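Local coordinates for protein exodeoxyribonuclease (Neisseria meningitidis, PDB 2JC5) that probably cleaves the DNA backbone at apurinic or apyrimidinic sites as a metal-dependent endonuclease of the AP/ExoA repair family, at residues 57-62 with 90-96. Numbering follows the deposited sequence.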
loop_
_atom_site.group_PDB
_atom_site.type_symbol
_atom_site.label_atom_id
_atom_site.label_comp_id
_atom_site.label_asym_id
_atom_site.label_seq_id
_atom_site.Cartn_x
_atom_site.Cartn_y
_atom_site.Cartn_z
ATOM N N HIS A 57 -8.445 8.013 9.239
ATOM C CA HIS A 57 -8.435 6.911 10.179
ATOM C C HIS A 57 -7.087 6.246 10.093
ATOM O O HIS A 57 -6.552 6.031 8.998
ATOM C CB HIS A 57 -9.558 5.944 9.861
ATOM C CG HIS A 57 -10.894 6.581 10.031
ATOM N ND1 HIS A 57 -11.511 6.669 11.260
ATOM C CD2 HIS A 57 -11.659 7.283 9.165
ATOM C CE1 HIS A 57 -12.636 7.352 11.129
ATOM N NE2 HIS A 57 -12.744 7.747 9.875
ATOM N N TRP A 58 -6.515 5.954 11.252
ATOM C CA TRP A 58 -5.152 5.454 11.300
ATOM C C TRP A 58 -4.997 4.361 12.347
ATOM O O TRP A 58 -5.814 4.236 13.290
ATOM C CB TRP A 58 -4.161 6.597 11.568
ATOM C CG TRP A 58 -4.501 7.365 12.797
ATOM C CD1 TRP A 58 -4.159 7.058 14.085
ATOM C CD2 TRP A 58 -5.296 8.554 12.869
ATOM N NE1 TRP A 58 -4.682 7.984 14.943
ATOM C CE2 TRP A 58 -5.390 8.911 14.227
ATOM C CE3 TRP A 58 -5.940 9.352 11.919
ATOM C CZ2 TRP A 58 -6.109 10.018 14.660
ATOM C CZ3 TRP A 58 -6.666 10.458 12.357
ATOM C CH2 TRP A 58 -6.736 10.779 13.707
ATOM N N HIS A 59 -3.948 3.563 12.155
ATOM C CA HIS A 59 -3.522 2.595 13.159
ATOM C C HIS A 59 -2.030 2.797 13.347
ATOM O O HIS A 59 -1.255 2.502 12.438
ATOM C CB HIS A 59 -3.800 1.149 12.758
ATOM C CG HIS A 59 -3.724 0.190 13.913
ATOM N ND1 HIS A 59 -3.920 -1.166 13.784
ATOM C CD2 HIS A 59 -3.458 0.404 15.220
ATOM C CE1 HIS A 59 -3.806 -1.738 14.968
ATOM N NE2 HIS A 59 -3.550 -0.803 15.863
ATOM N N CYS A 60 -1.653 3.292 14.521
ATOM C CA CYS A 60 -0.262 3.568 14.840
ATOM C C CYS A 60 0.338 2.406 15.617
ATOM O O CYS A 60 -0.389 1.570 16.185
ATOM C CB CYS A 60 -0.139 4.857 15.662
ATOM S SG CYS A 60 -0.729 6.331 14.790
ATOM N N ALA A 61 1.667 2.349 15.628
ATOM C CA ALA A 61 2.402 1.311 16.363
ATOM C C ALA A 61 2.624 1.712 17.818
ATOM O O ALA A 61 2.648 2.892 18.146
ATOM C CB ALA A 61 3.737 1.069 15.710
ATOM N N GLU A 62 2.856 0.715 18.664
ATOM C CA GLU A 62 3.221 0.939 20.067
ATOM C C GLU A 62 4.648 1.447 20.202
ATOM O O GLU A 62 4.928 2.232 21.101
ATOM C CB GLU A 62 3.041 -0.349 20.871
ATOM C CG GLU A 62 1.586 -0.786 20.977
ATOM C CD GLU A 62 1.363 -2.055 21.774
ATOM O OE1 GLU A 62 2.342 -2.766 22.101
ATOM O OE2 GLU A 62 0.174 -2.341 22.053
ATOM N N ASP A 90 -1.000 -6.148 15.058
ATOM C CA ASP A 90 -1.671 -4.898 15.371
ATOM C C ASP A 90 -0.873 -3.977 16.281
ATOM O O ASP A 90 -1.024 -2.755 16.174
ATOM C CB ASP A 90 -3.065 -5.149 15.940
ATOM C CG ASP A 90 -4.046 -5.600 14.887
ATOM O OD1 ASP A 90 -3.779 -5.415 13.674
ATOM O OD2 ASP A 90 -5.099 -6.146 15.276
ATOM N N ARG A 91 0.011 -4.535 17.117
ATOM C CA ARG A 91 0.892 -3.702 17.924
ATOM C C ARG A 91 1.815 -2.881 17.029
ATOM O O ARG A 91 2.427 -1.939 17.491
ATOM C CB ARG A 91 1.678 -4.509 18.948
ATOM C CG ARG A 91 0.826 -4.899 20.137
ATOM C CD ARG A 91 1.588 -5.729 21.151
ATOM N NE ARG A 91 0.671 -6.508 21.969
ATOM C CZ ARG A 91 4.160 -7.218 19.011
ATOM N NH1 ARG A 91 5.166 -6.891 18.206
ATOM N NH2 ARG A 91 3.936 -8.492 19.305
ATOM N N GLU A 92 1.936 -3.268 15.753
ATOM C CA GLU A 92 2.815 -2.573 14.816
ATOM C C GLU A 92 2.107 -1.604 13.874
ATOM O O GLU A 92 2.783 -0.940 13.084
ATOM C CB GLU A 92 3.602 -3.606 14.009
ATOM C CG GLU A 92 4.440 -4.550 14.918
ATOM C CD GLU A 92 5.384 -5.495 14.190
ATOM O OE1 GLU A 92 5.376 -5.556 12.937
ATOM O OE2 GLU A 92 6.160 -6.201 14.906
ATOM N N GLY A 93 0.781 -1.505 13.937
ATOM C CA GLY A 93 0.065 -0.507 13.113
ATOM C C GLY A 93 0.179 -0.735 11.616
ATOM O O GLY A 93 0.805 0.052 10.898
ATOM N N ARG A 94 -0.438 -1.809 11.139
ATOM C CA ARG A 94 -0.236 -2.257 9.760
ATOM C C ARG A 94 -1.486 -2.389 8.894
ATOM O O ARG A 94 -1.349 -2.646 7.717
ATOM C CB ARG A 94 0.515 -3.589 9.783
ATOM C CG ARG A 94 1.909 -3.465 10.346
ATOM C CD ARG A 94 2.694 -4.748 10.251
ATOM N NE ARG A 94 4.057 -4.544 10.718
ATOM C CZ ARG A 94 5.033 -3.974 10.028
ATOM N NH1 ARG A 94 4.840 -3.596 8.778
ATOM N NH2 ARG A 94 6.232 -3.794 10.579
ATOM N N PHE A 95 -2.683 -2.159 9.439
ATOM C CA PHE A 95 -3.926 -2.412 8.687
ATOM C C PHE A 95 -5.044 -1.498 9.140
ATOM O O PHE A 95 -5.377 -1.456 10.332
ATOM C CB PHE A 95 -4.328 -3.875 8.898
ATOM C CG PHE A 95 -5.601 -4.293 8.199
ATOM C CD1 PHE A 95 -6.836 -3.994 8.735
ATOM C CD2 PHE A 95 -5.552 -5.032 7.017
ATOM C CE1 PHE A 95 -8.020 -4.392 8.077
ATOM C CE2 PHE A 95 -6.729 -5.437 6.371
ATOM C CZ PHE A 95 -7.956 -5.116 6.917
ATOM N N VAL A 96 -5.616 -0.760 8.178
ATOM C CA VAL A 96 -6.848 0.026 8.388
ATOM C C VAL A 96 -7.758 -0.226 7.215
ATOM O O VAL A 96 -7.308 -0.259 6.068
ATOM C CB VAL A 96 -6.593 1.538 8.521
ATOM C CG1 VAL A 96 -7.915 2.359 8.458
ATOM C CG2 VAL A 96 -5.836 1.828 9.781
HETATM O O HOH W 1 -2.783 -3.114 12.310
HETATM O O HOH W 2 -0.776 -0.542 17.883
#
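The two sheets of a DNase I-like sandwich meet here: the end of edge strand 55-59 and the loop after it lie over the turn that leads into strand 95-100. Asp90 to Gly93 form a type I turn, with Gly93 N hydrogen-bonded to Asp90 O (3.1 Å). The His59 ring packs against the turn, and Gly93 CA lies over its ring face in a CH-pi contact, 4.1 Å from the centroid. A CB on Gly93 would clash with His59 O, and its positive phi favours glycine. Water 1 joins Asp90 OD1, Arg94 N and, weakly, His59 ND1; water 2 bridges Cys60 O and Asp90 O. The only direct hydrogen bond between the two segments, Glu62 N to Arg91 O (2.9 Å), is nearly linear. Val96 CG2 packs on His59 CB (3.7 Å). Arg94 forms a salt bridge with Glu92 (Arg94 NE to Glu92 OE1, 2.8 Å) and hydrogen-bonds the backbone O of Tyr109, a predicted active-site residue. Such face-to-face sheets typify the four-layered alpha/beta sandwich of AP endonucleases.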